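Local atomic coordinates of Atp-dependent DNA ligase (Psychromonas sp., PDB entry 4D05), a protein that probably seals nicks in DNA, using ATP to form a covalent enzyme-adenylate and then activating the 5'-phosphate at the break. Residues Q7-Y12 against R170-L175; Y21-K26 against L155-Q160; S231-R236 against A249-I254. All coordinates share one frame; numbering follows the deposited sequence.

Contact 1 (Q7-Y12 against R170-L175); sequences QLATNY and RDLMKL. With AMP (adenosine monophosphate), chain H; SO4 (sulfate ion), chain F.
Lys174 NZ is gripped by four acceptors, two on the adenylate and two on a sulfate probably from the crystallisation liquor. The short bonds run from Lys174 NZ to AMP O1P (2.7 Å) and to sulfate O1 (2.9 Å); those to AMP O5' and sulfate O3 are weak. So much negative charge would favour a protonated amine. Lys174 lies in what matches motif V of the nucleotidyltransferases, a lysine-bearing strand. Its chain leaves CB with CG anti to the carbonyl carbon (chi1 -53°) and then runs extended, its CG passing Ala9 CB at 3.8 Å. The backbone that carries Lys174 pairs in parallel with strand 8-11, the short segments crossing at 56°. Both backbone polar atoms of Thr10 are used: Thr10 N donates to Leu172 O (2.9 Å), while Lys174 N reaches Thr10 O (2.8 Å) nearly along the C=O axis. Two residues on, Tyr12 N donates to Lys174 O less straight, at 143°. Apolar contacts flank the bridged pairs. Leu172 CG abuts Ala9 CB at 3.8 Å, and Leu175 CD1 lies over a face of the Tyr12 ring, 4.3 Å from its centroid, as a CH-pi contact. Thr10 OG1 is hydrogen-bonded to Ser169 O. Strand 154-159 flanks 173-175 on its other edge, strand 168-169 borders 8-11, and Leu140 of helix 137-149 touches both Tyr12 and Leu175.

Contact 2 (Y21-K26 against L155-Q160); sequences YYVSEK and LMLHHQ. With AMP (adenosine monophosphate), chain H.
A covalent bond of 1.9 Å joins Lys26 NZ to AMP P, which identifies this state as the enzyme-adenylate. The lysine chain runs extended until its end, where it turns (chi4 -70°) and brings NZ to the phosphate. At the far end of the nucleotide, the adenine amino group is held twice: AMP N6 donates to Ser24 OG at 2.9 Å, and AMP N6 also donates to Glu25 O. The base thus meets one side-chain and one backbone acceptor from adjacent residues. Met156, a selenomethionine bent at chi2 and chi3, lays its CG against the flat of the base, 3.4 Å from AMP C6, and its SE beside Lys26 CG at 3.9 Å. Lys26 opens the KxDG signature of motif I, and the strand opposite carries motif IV, so two hallmarks of the nucleotidyltransferase fold are zipped together here as antiparallel neighbours. Four backbone bonds do this in two hydrogen-bonded pairs, Tyr22 with His158 and Ser24 with Met156; the straightest is Met156 N to Ser24 O (2.8 Å, 167°). Alongside the ladder, Val23 CG1 touches Leu155 CD1, and Leu140 of helix 137-149 touches both residues. Further along, His159 meets Tyr21 T-shaped, planes at 77°, its CD2 pointing over the phenol face 3.6 Å from Tyr21 CZ. Asp161 N bonds to His159 ND1, which fixes the turn of the imidazole. On the other face, Tyr22 CE2 rests on Gln160 CB at 3.6 Å, while Tyr22 OH bonds to Glu108 and Lys133 makes a cation-pi contact with the ring.

Contact 3 (S231-R236 against A249-I254); sequences SLITYR and ASFVRI. With SO4 (sulfate ion), chain D.
Thr234 O takes two backbone donors, Val252 N at 2.9 Å and, weakly, Arg253 N at 3.4 Å. Two residues facing one define a classic beta bulge, here in the last strand pair of the ligase OB domain. The return bond, Thr234 N to Arg253 O, is nearly linear at 172°. Past the bulge, the register has slipped by one residue, and Arg236 and Ser250 form a reciprocal hydrogen-bonded pair, with Arg236 N to Ser250 O at 2.9 Å. Val252, the first bulge residue, has psi at -72°, far from an extended strand. This brings its side chain toward the neighbouring strand: Val252 CB sits 3.2 Å from Thr234 O, and Val252 CG2 lies 3.7 Å from Arg236 CB. On the face with Tyr235 and Phe251, Ile233 CG2 approaches the Phe251 ring in its plane, 3.8 Å from CE1, and also touches Ile254 CG1. Arg253 N lies over the centre of the same ring, so the second bulge residue sets its backbone N over the phenyl. Outside the pair, Phe218 stacks with Phe251, Asn206 bonds to Tyr235 OH, and Glu182 and Arg255 hold Thr234 OG1. Strand 179-190 borders 232-237 on its other side, leaving 250-256 at the sheet edge. Arg253 extends from CG to NE. Its guanidinium, edge on, clasps a sulfate, probably from the crystallisation liquor, that is also bonded to Arg255: Arg253 NH1 reaches sulfate O3 at 3.1 Å and Arg253 NH2 reaches sulfate O1 at 3.2 Å.

In the fold
From the N terminus, strand 8-11 opens the loop of contact 1 and strand 21-26 that of contact 2. The inner loop closes first, when 155-160 returns beside 21-26; 170-175 then closes contact 1 around it, so contact 2 is nested. Their returning strands are neighbours in one mixed sheet, joined by Met173 N to Leu157 O (2.8 Å), and both contacts touch AMP, bringing motifs I, IV and V of the adenylation domain together. Contact 3 follows in series, a short loop of 12 residues between its segments in the OB domain. It touches neither of the others: centre to centre it lies about 25 Å from contact 1 and about 29 Å from contact 2.

Contact 1 (Q7-Y12 against R170-L175)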
loop_
_atom_site.group_PDB
_atom_site.type_symbol
_atom_site.label_atom_id
_atom_site.label_comp_id
_atom_site.label_asym_id
_atom_site.label_seq_id
_atom_site.Cartn_x
_atom_site.Cartn_y
_atom_site.Cartn_z
ATOM N N GLN A 7 -0.758 12.708 6.101
ATOM C CA GLN A 7 -1.179 11.638 7.011
ATOM C C GLN A 7 -0.716 10.352 6.467
ATOM O O GLN A 7 -0.805 10.176 5.248
ATOM C CB GLN A 7 -2.700 11.559 7.071
ATOM C CG GLN A 7 -3.232 10.505 8.019
ATOM C CD GLN A 7 -4.680 10.858 8.385
ATOM O OE1 GLN A 7 -4.988 11.338 9.466
ATOM N NE2 GLN A 7 -5.528 10.670 7.476
ATOM N N LEU A 8 -0.240 9.460 7.341
ATOM C CA LEU A 8 0.234 8.150 6.947
ATOM C C LEU A 8 -0.581 6.976 7.538
ATOM O O LEU A 8 -1.131 7.027 8.662
ATOM C CB LEU A 8 1.710 7.947 7.320
ATOM C CG LEU A 8 2.728 9.037 6.974
ATOM C CD1 LEU A 8 4.067 8.560 7.496
ATOM C CD2 LEU A 8 2.803 9.353 5.445
ATOM N N ALA A 9 -0.643 5.902 6.753
ATOM C CA ALA A 9 -1.493 4.761 7.105
ATOM C C ALA A 9 -0.778 3.770 7.999
ATOM O O ALA A 9 0.446 3.552 7.883
ATOM C CB ALA A 9 -1.952 4.053 5.866
ATOM N N THR A 10 -1.565 3.141 8.862
ATOM C CA THR A 10 -1.137 1.968 9.647
ATOM C C THR A 10 -1.675 0.649 9.056
ATOM O O THR A 10 -2.313 0.675 8.021
ATOM C CB THR A 10 -1.602 2.085 11.092
ATOM O OG1 THR A 10 -3.021 2.320 11.136
ATOM C CG2 THR A 10 -0.853 3.242 11.788
ATOM N N ASN A 11 -1.386 -0.499 9.687
ATOM C CA ASN A 11 -1.890 -1.775 9.158
ATOM C C ASN A 11 -3.266 -2.159 9.654
ATOM O O ASN A 11 -3.651 -1.816 10.764
ATOM C CB ASN A 11 -0.941 -2.916 9.471
ATOM C CG ASN A 11 0.303 -2.850 8.654
ATOM O OD1 ASN A 11 0.321 -2.266 7.577
ATOM N ND2 ASN A 11 1.359 -3.459 9.153
ATOM N N TYR A 12 -4.009 -2.854 8.801
ATOM C CA TYR A 12 -5.314 -3.397 9.155
ATOM C C TYR A 12 -5.272 -4.163 10.489
ATOM O O TYR A 12 -4.303 -4.899 10.782
ATOM C CB TYR A 12 -5.779 -4.328 8.033
ATOM C CG TYR A 12 -7.073 -5.015 8.322
ATOM C CD1 TYR A 12 -8.275 -4.341 8.205
ATOM C CD2 TYR A 12 -7.094 -6.341 8.706
ATOM C CE1 TYR A 12 -9.457 -4.941 8.498
ATOM C CE2 TYR A 12 -8.261 -6.962 8.999
ATOM C CZ TYR A 12 -9.452 -6.261 8.876
ATOM O OH TYR A 12 -10.632 -6.880 9.148
ATOM N N ARG A 170 -3.973 5.603 13.206
ATOM C CA ARG A 170 -4.703 4.374 13.410
ATOM C C ARG A 170 -6.084 4.359 12.731
ATOM O O ARG A 170 -6.703 3.310 12.579
ATOM C CB ARG A 170 -4.928 4.156 14.880
ATOM C CG ARG A 170 -3.675 3.809 15.653
ATOM C CD ARG A 170 -3.966 3.631 17.148
ATOM N NE ARG A 170 -4.807 2.463 17.463
ATOM C CZ ARG A 170 -4.349 1.217 17.607
ATOM N NH1 ARG A 170 -3.059 0.940 17.434
ATOM N NH2 ARG A 170 -5.185 0.234 17.909
ATOM N N ASP A 171 -6.566 5.534 12.356
ATOM C CA ASP A 171 -7.845 5.645 11.692
ATOM C C ASP A 171 -7.737 5.412 10.184
ATOM O O ASP A 171 -8.750 5.348 9.502
ATOM C CB ASP A 171 -8.421 7.001 11.925
ATOM C CG ASP A 171 -8.944 7.164 13.315
ATOM O OD1 ASP A 171 -9.296 6.151 13.971
ATOM O OD2 ASP A 171 -8.954 8.304 13.745
ATOM N N LEU A 172 -6.512 5.329 9.666
ATOM C CA LEU A 172 -6.282 5.061 8.264
ATOM C C LEU A 172 -5.463 3.781 8.161
ATOM O O LEU A 172 -4.341 3.753 8.639
ATOM C CB LEU A 172 -5.489 6.224 7.630
ATOM C CG LEU A 172 -5.194 6.101 6.137
ATOM C CD1 LEU A 172 -6.457 6.095 5.281
ATOM C CD2 LEU A 172 -4.249 7.195 5.632
HETATM N N MSE A 173 -6.019 2.747 7.563
HETATM C CA MSE A 173 -5.357 1.442 7.519
HETATM C C MSE A 173 -5.219 0.861 6.102
HETATM O O MSE A 173 -6.108 1.008 5.277
HETATM C CB MSE A 173 -6.133 0.449 8.365
HETATM C CG MSE A 173 -6.124 0.756 9.840
HETATM SE SE MSE A 173 -7.295 -0.431 10.853
HETATM C CE MSE A 173 -8.947 0.432 10.397
ATOM N N LYS A 174 -4.094 0.183 5.876
ATOM C CA LYS A 174 -3.828 -0.542 4.645
ATOM C C LYS A 174 -4.297 -1.953 4.831
ATOM O O LYS A 174 -4.018 -2.562 5.846
ATOM C CB LYS A 174 -2.311 -0.655 4.351
ATOM C CG LYS A 174 -1.576 0.612 4.355
ATOM C CD LYS A 174 -0.045 0.363 4.235
ATOM C CE LYS A 174 0.637 1.665 4.001
ATOM N NZ LYS A 174 2.030 1.466 3.544
ATOM N N LEU A 175 -4.918 -2.505 3.799
ATOM C CA LEU A 175 -5.290 -3.923 3.801
ATOM C C LEU A 175 -4.820 -4.573 2.509
ATOM O O LEU A 175 -5.350 -4.320 1.418
ATOM C CB LEU A 175 -6.805 -4.063 3.981
ATOM C CG LEU A 175 -7.347 -5.472 3.793
ATOM C CD1 LEU A 175 -6.686 -6.470 4.704
ATOM C CD2 LEU A 175 -8.860 -5.456 4.031
HETATM P P AMP H . 1.128 0.731 0.052
HETATM O O1P AMP H . 1.662 -0.003 1.249
HETATM O O2P AMP H . 1.921 1.001 -1.214
HETATM O "O5'" AMP H . 0.451 2.056 0.601
HETATM C "C5'" AMP H . -0.237 2.800 -0.378
HETATM C "C4'" AMP H . 0.181 4.227 -0.199
HETATM O "O4'" AMP H . -0.496 5.072 -1.104
HETATM C "C3'" AMP H . -0.193 4.624 1.190
HETATM O "O3'" AMP H . 0.951 5.348 1.671
HETATM C "C2'" AMP H . -1.390 5.514 1.015
HETATM O "O2'" AMP H . -1.095 6.509 1.999
HETATM C "C1'" AMP H . -1.452 5.915 -0.489
HETATM N N9 AMP H . -2.747 5.489 -1.122
HETATM C C8 AMP H . -2.990 4.790 -2.266
HETATM N N7 AMP H . -4.312 4.568 -2.477
HETATM C C5 AMP H . -4.933 5.202 -1.456
HETATM C C6 AMP H . -6.326 5.335 -1.018
HETATM N N6 AMP H . -7.308 4.798 -1.757
HETATM N N1 AMP H . -6.536 6.048 0.094
HETATM C C2 AMP H . -5.555 6.543 0.862
HETATM N N3 AMP H . -4.274 6.451 0.549
HETATM C C4 AMP H . -3.916 5.794 -0.580
HETATM S S SO4 F . 3.589 4.727 3.426
HETATM O O1 SO4 F . 3.537 3.691 2.388
HETATM O O2 SO4 F . 3.637 6.079 2.838
HETATM O O3 SO4 F . 2.386 4.670 4.267
HETATM O O4 SO4 F . 4.788 4.520 4.255
#

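Contact 2 (Y21-K26 against L155-Q160)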
loop_
_atom_site.group_PDB
_atom_site.type_symbol
_atom_site.label_atom_id
_atom_site.label_comp_id
_atom_site.label_asym_id
_atom_site.label_seq_id
_atom_site.Cartn_x
_atom_site.Cartn_y
_atom_site.Cartn_z
ATOM N N TYR A 21 -15.851 2.447 8.733
ATOM C CA TYR A 21 -14.783 2.847 7.810
ATOM C C TYR A 21 -15.226 2.963 6.371
ATOM O O TYR A 21 -15.939 2.101 5.850
ATOM C CB TYR A 21 -13.648 1.827 7.847
ATOM C CG TYR A 21 -12.990 1.796 9.168
ATOM C CD1 TYR A 21 -13.578 1.116 10.227
ATOM C CD2 TYR A 21 -11.806 2.467 9.390
ATOM C CE1 TYR A 21 -13.006 1.113 11.454
ATOM C CE2 TYR A 21 -11.224 2.461 10.626
ATOM C CZ TYR A 21 -11.838 1.777 11.663
ATOM O OH TYR A 21 -11.302 1.759 12.928
ATOM N N TYR A 22 -14.748 4.007 5.704
ATOM C CA TYR A 22 -14.863 4.088 4.267
ATOM C C TYR A 22 -13.747 3.266 3.626
ATOM O O TYR A 22 -12.575 3.389 3.997
ATOM C CB TYR A 22 -14.807 5.553 3.780
ATOM C CG TYR A 22 -16.157 6.223 3.987
ATOM C CD1 TYR A 22 -17.189 6.038 3.069
ATOM C CD2 TYR A 22 -16.404 6.974 5.111
ATOM C CE1 TYR A 22 -18.445 6.626 3.260
ATOM C CE2 TYR A 22 -17.640 7.558 5.324
ATOM C CZ TYR A 22 -18.654 7.376 4.400
ATOM O OH TYR A 22 -19.886 7.974 4.635
ATOM N N VAL A 23 -14.126 2.466 2.638
ATOM C CA VAL A 23 -13.215 1.528 1.996
ATOM C C VAL A 23 -12.994 1.957 0.560
ATOM O O VAL A 23 -13.938 2.237 -0.165
ATOM C CB VAL A 23 -13.793 0.094 2.039
ATOM C CG1 VAL A 23 -12.827 -0.887 1.428
ATOM C CG2 VAL A 23 -14.144 -0.255 3.457
ATOM N N SER A 24 -11.720 1.982 0.156
ATOM C CA SER A 24 -11.347 2.397 -1.176
ATOM C C SER A 24 -10.248 1.475 -1.688
ATOM O O SER A 24 -9.619 0.750 -0.929
ATOM C CB SER A 24 -10.834 3.859 -1.138
ATOM O OG SER A 24 -9.689 3.957 -0.312
ATOM N N GLU A 25 -10.036 1.495 -2.990
ATOM C CA GLU A 25 -8.946 0.710 -3.602
ATOM C C GLU A 25 -7.597 1.368 -3.351
ATOM O O GLU A 25 -7.397 2.568 -3.597
ATOM C CB GLU A 25 -9.184 0.573 -5.106
ATOM C CG GLU A 25 -8.138 -0.334 -5.786
ATOM C CD GLU A 25 -8.427 -0.637 -7.234
ATOM O OE1 GLU A 25 -9.607 -0.532 -7.631
ATOM O OE2 GLU A 25 -7.467 -0.990 -7.983
ATOM N N LYS A 26 -6.655 0.583 -2.853
ATOM C CA LYS A 26 -5.275 1.028 -2.688
ATOM C C LYS A 26 -4.648 1.109 -4.091
ATOM O O LYS A 26 -4.552 0.108 -4.781
ATOM C CB LYS A 26 -4.539 -0.006 -1.838
ATOM C CG LYS A 26 -3.129 0.357 -1.400
ATOM C CD LYS A 26 -2.611 -0.792 -0.525
ATOM C CE LYS A 26 -1.324 -0.386 0.231
ATOM N NZ LYS A 26 -0.290 -0.290 -0.804
ATOM N N LEU A 155 -6.788 -2.715 -0.504
ATOM C CA LEU A 155 -7.791 -1.753 -0.043
ATOM C C LEU A 155 -7.214 -0.816 1.006
ATOM O O LEU A 155 -6.208 -1.117 1.647
ATOM C CB LEU A 155 -8.989 -2.502 0.580
ATOM C CG LEU A 155 -9.709 -3.449 -0.361
ATOM C CD1 LEU A 155 -10.771 -4.274 0.388
ATOM C CD2 LEU A 155 -10.319 -2.649 -1.449
HETATM N N MSE A 156 -7.859 0.331 1.174
HETATM C CA MSE A 156 -7.609 1.228 2.268
HETATM C C MSE A 156 -8.898 1.471 3.034
HETATM O O MSE A 156 -9.957 1.517 2.438
HETATM C CB MSE A 156 -7.110 2.600 1.755
HETATM C CG MSE A 156 -5.854 2.539 0.877
HETATM SE SE MSE A 156 -4.229 2.081 1.897
HETATM C CE MSE A 156 -4.389 3.444 3.306
ATOM N N LEU A 157 -8.776 1.636 4.356
ATOM C CA LEU A 157 -9.887 1.901 5.238
ATOM C C LEU A 157 -9.625 3.227 5.974
ATOM O O LEU A 157 -8.538 3.446 6.506
ATOM C CB LEU A 157 -10.030 0.795 6.273
ATOM C CG LEU A 157 -10.551 -0.560 5.737
ATOM C CD1 LEU A 157 -9.449 -1.407 5.103
ATOM C CD2 LEU A 157 -11.186 -1.353 6.828
ATOM N N HIS A 158 -10.642 4.077 6.044
ATOM C CA HIS A 158 -10.481 5.363 6.731
ATOM C C HIS A 158 -11.729 5.640 7.553
ATOM O O HIS A 158 -12.833 5.683 7.026
ATOM C CB HIS A 158 -10.252 6.444 5.683
ATOM C CG HIS A 158 -9.716 7.727 6.235
ATOM N ND1 HIS A 158 -9.172 8.698 5.423
ATOM C CD2 HIS A 158 -9.654 8.210 7.492
ATOM C CE1 HIS A 158 -8.751 9.703 6.164
ATOM N NE2 HIS A 158 -9.062 9.453 7.424
ATOM N N HIS A 159 -11.549 5.761 8.859
ATOM C CA HIS A 159 -12.661 5.945 9.778
ATOM C C HIS A 159 -13.445 7.218 9.435
ATOM O O HIS A 159 -12.864 8.304 9.263
ATOM C CB HIS A 159 -12.136 5.973 11.213
ATOM C CG HIS A 159 -13.185 5.749 12.246
ATOM N ND1 HIS A 159 -14.172 6.670 12.500
ATOM C CD2 HIS A 159 -13.405 4.712 13.087
ATOM C CE1 HIS A 159 -14.956 6.214 13.467
ATOM N NE2 HIS A 159 -14.517 5.022 13.832
ATOM N N GLN A 160 -14.767 7.070 9.354
ATOM C CA GLN A 160 -15.655 8.187 8.953
ATOM C C GLN A 160 -15.543 9.411 9.870
ATOM O O GLN A 160 -15.800 10.533 9.433
ATOM C CB GLN A 160 -17.120 7.701 8.869
ATOM C CG GLN A 160 -17.661 7.259 10.195
ATOM C CD GLN A 160 -18.939 6.464 10.077
ATOM O OE1 GLN A 160 -19.499 6.326 8.998
ATOM N NE2 GLN A 160 -19.393 5.913 11.188
HETATM P P AMP H . 1.128 0.731 0.052
HETATM O O1P AMP H . 1.662 -0.003 1.249
HETATM O O2P AMP H . 1.921 1.001 -1.214
HETATM O "O5'" AMP H . 0.451 2.056 0.601
HETATM C "C5'" AMP H . -0.237 2.800 -0.378
HETATM C "C4'" AMP H . 0.181 4.227 -0.199
HETATM O "O4'" AMP H . -0.496 5.072 -1.104
HETATM C "C3'" AMP H . -0.193 4.624 1.190
HETATM O "O3'" AMP H . 0.951 5.348 1.671
HETATM C "C2'" AMP H . -1.390 5.514 1.015
HETATM O "O2'" AMP H . -1.095 6.509 1.999
HETATM C "C1'" AMP H . -1.452 5.915 -0.489
HETATM N N9 AMP H . -2.747 5.489 -1.122
HETATM C C8 AMP H . -2.990 4.790 -2.266
HETATM N N7 AMP H . -4.312 4.568 -2.477
HETATM C C5 AMP H . -4.933 5.202 -1.456
HETATM C C6 AMP H . -6.326 5.335 -1.018
HETATM N N6 AMP H . -7.308 4.798 -1.757
HETATM N N1 AMP H . -6.536 6.048 0.094
HETATM C C2 AMP H . -5.555 6.543 0.862
HETATM N N3 AMP H . -4.274 6.451 0.549
HETATM C C4 AMP H . -3.916 5.794 -0.580
#

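Contact 3 (S231-R236 against A249-I254)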
loop_
_atom_site.group_PDB
_atom_site.type_symbol
_atom_site.label_atom_id
_atom_site.label_comp_id
_atom_site.label_asym_id
_atom_site.label_seq_id
_atom_site.Cartn_x
_atom_site.Cartn_y
_atom_site.Cartn_z
ATOM N N SER A 231 21.800 -17.247 4.588
ATOM C CA SER A 231 21.238 -16.449 3.526
ATOM C C SER A 231 20.125 -15.542 4.042
ATOM O O SER A 231 19.466 -15.835 5.060
ATOM C CB SER A 231 20.750 -17.314 2.375
ATOM O OG SER A 231 19.682 -18.172 2.729
ATOM N N LEU A 232 19.968 -14.413 3.353
ATOM C CA LEU A 232 18.873 -13.500 3.610
ATOM C C LEU A 232 17.747 -13.894 2.677
ATOM O O LEU A 232 17.944 -13.941 1.471
ATOM C CB LEU A 232 19.315 -12.054 3.333
ATOM C CG LEU A 232 18.261 -10.998 3.704
ATOM C CD1 LEU A 232 18.152 -10.877 5.217
ATOM C CD2 LEU A 232 18.579 -9.632 3.031
ATOM N N ILE A 233 16.581 -14.208 3.242
ATOM C CA ILE A 233 15.446 -14.664 2.471
ATOM C C ILE A 233 14.286 -13.732 2.718
ATOM O O ILE A 233 14.280 -12.999 3.709
ATOM C CB ILE A 233 15.070 -16.143 2.792
ATOM C CG1 ILE A 233 14.631 -16.347 4.257
ATOM C CG2 ILE A 233 16.277 -17.027 2.454
ATOM C CD1 ILE A 233 13.185 -16.055 4.529
ATOM N N THR A 234 13.310 -13.780 1.805
ATOM C CA THR A 234 12.062 -13.073 1.988
ATOM C C THR A 234 10.998 -14.085 2.368
ATOM O O THR A 234 10.910 -15.164 1.762
ATOM C CB THR A 234 11.637 -12.374 0.702
ATOM O OG1 THR A 234 12.559 -11.313 0.426
ATOM C CG2 THR A 234 10.238 -11.784 0.853
ATOM N N TYR A 235 10.212 -13.731 3.381
ATOM C CA TYR A 235 9.079 -14.539 3.789
ATOM C C TYR A 235 7.822 -13.692 3.692
ATOM O O TYR A 235 7.897 -12.466 3.668
ATOM C CB TYR A 235 9.263 -15.097 5.190
ATOM C CG TYR A 235 9.333 -14.063 6.276
ATOM C CD1 TYR A 235 10.540 -13.451 6.595
ATOM C CD2 TYR A 235 8.210 -13.720 6.995
ATOM C CE1 TYR A 235 10.616 -12.485 7.604
ATOM C CE2 TYR A 235 8.264 -12.769 8.000
ATOM C CZ TYR A 235 9.466 -12.141 8.296
ATOM O OH TYR A 235 9.510 -11.202 9.321
ATOM N N ARG A 236 6.693 -14.385 3.635
ATOM C CA ARG A 236 5.394 -13.774 3.476
ATOM C C ARG A 236 4.584 -14.105 4.712
ATOM O O ARG A 236 4.765 -15.173 5.317
ATOM C CB ARG A 236 4.759 -14.346 2.205
ATOM C CG ARG A 236 3.380 -13.830 1.908
ATOM C CD ARG A 236 2.944 -14.273 0.549
ATOM N NE ARG A 236 3.846 -13.800 -0.501
ATOM C CZ ARG A 236 3.688 -14.096 -1.792
ATOM N NH1 ARG A 236 2.663 -14.859 -2.204
ATOM N NH2 ARG A 236 4.541 -13.632 -2.684
ATOM N N ALA A 249 3.449 -17.566 8.257
ATOM C CA ALA A 249 4.671 -17.280 7.527
ATOM C C ALA A 249 5.027 -18.407 6.542
ATOM O O ALA A 249 4.873 -19.596 6.848
ATOM C CB ALA A 249 5.781 -17.078 8.506
ATOM N N SER A 250 5.439 -18.017 5.349
ATOM C CA SER A 250 5.836 -18.959 4.328
ATOM C C SER A 250 7.070 -18.413 3.609
ATOM O O SER A 250 7.307 -17.219 3.569
ATOM C CB SER A 250 4.692 -19.201 3.337
ATOM O OG SER A 250 4.353 -17.992 2.696
ATOM N N PHE A 251 7.815 -19.313 3.005
ATOM C CA PHE A 251 9.027 -18.981 2.279
ATOM C C PHE A 251 8.686 -18.405 0.924
ATOM O O PHE A 251 7.852 -18.967 0.211
ATOM C CB PHE A 251 9.883 -20.240 2.102
ATOM C CG PHE A 251 11.150 -20.018 1.289
ATOM C CD1 PHE A 251 12.227 -19.360 1.842
ATOM C CD2 PHE A 251 11.263 -20.501 0.008
ATOM C CE1 PHE A 251 13.379 -19.153 1.099
ATOM C CE2 PHE A 251 12.416 -20.308 -0.732
ATOM C CZ PHE A 251 13.467 -19.647 -0.192
ATOM N N VAL A 252 9.329 -17.297 0.574
ATOM C CA VAL A 252 9.214 -16.735 -0.771
ATOM C C VAL A 252 10.454 -17.084 -1.594
ATOM O O VAL A 252 10.371 -17.920 -2.484
ATOM C CB VAL A 252 8.973 -15.234 -0.761
ATOM C CG1 VAL A 252 8.732 -14.718 -2.172
ATOM C CG2 VAL A 252 7.741 -14.928 0.057
ATOM N N ARG A 253 11.594 -16.460 -1.294
ATOM C CA ARG A 253 12.786 -16.637 -2.123
ATOM C C ARG A 253 14.017 -16.089 -1.442
ATOM O O ARG A 253 13.928 -15.298 -0.488
ATOM C CB ARG A 253 12.619 -15.950 -3.484
ATOM C CG ARG A 253 12.620 -14.436 -3.388
ATOM C CD ARG A 253 12.066 -13.841 -4.665
ATOM N NE ARG A 253 11.966 -12.386 -4.690
ATOM C CZ ARG A 253 12.935 -11.556 -5.082
ATOM N NH1 ARG A 253 14.120 -12.021 -5.484
ATOM N NH2 ARG A 253 12.704 -10.238 -5.086
ATOM N N ILE A 254 15.169 -16.561 -1.910
ATOM C CA ILE A 254 16.459 -16.047 -1.472
ATOM C C ILE A 254 16.748 -14.683 -2.083
ATOM O O ILE A 254 16.544 -14.475 -3.282
ATOM C CB ILE A 254 17.556 -17.031 -1.906
ATOM C CG1 ILE A 254 17.326 -18.392 -1.227
ATOM C CG2 ILE A 254 18.938 -16.471 -1.610
ATOM C CD1 ILE A 254 18.173 -19.518 -1.791
HETATM S S SO4 D . 16.277 -8.759 -5.984
HETATM O O1 SO4 D . 14.977 -8.723 -6.685
HETATM O O2 SO4 D . 16.384 -7.592 -5.080
HETATM O O3 SO4 D . 16.479 -9.971 -5.137
HETATM O O4 SO4 D . 17.377 -8.701 -6.964
#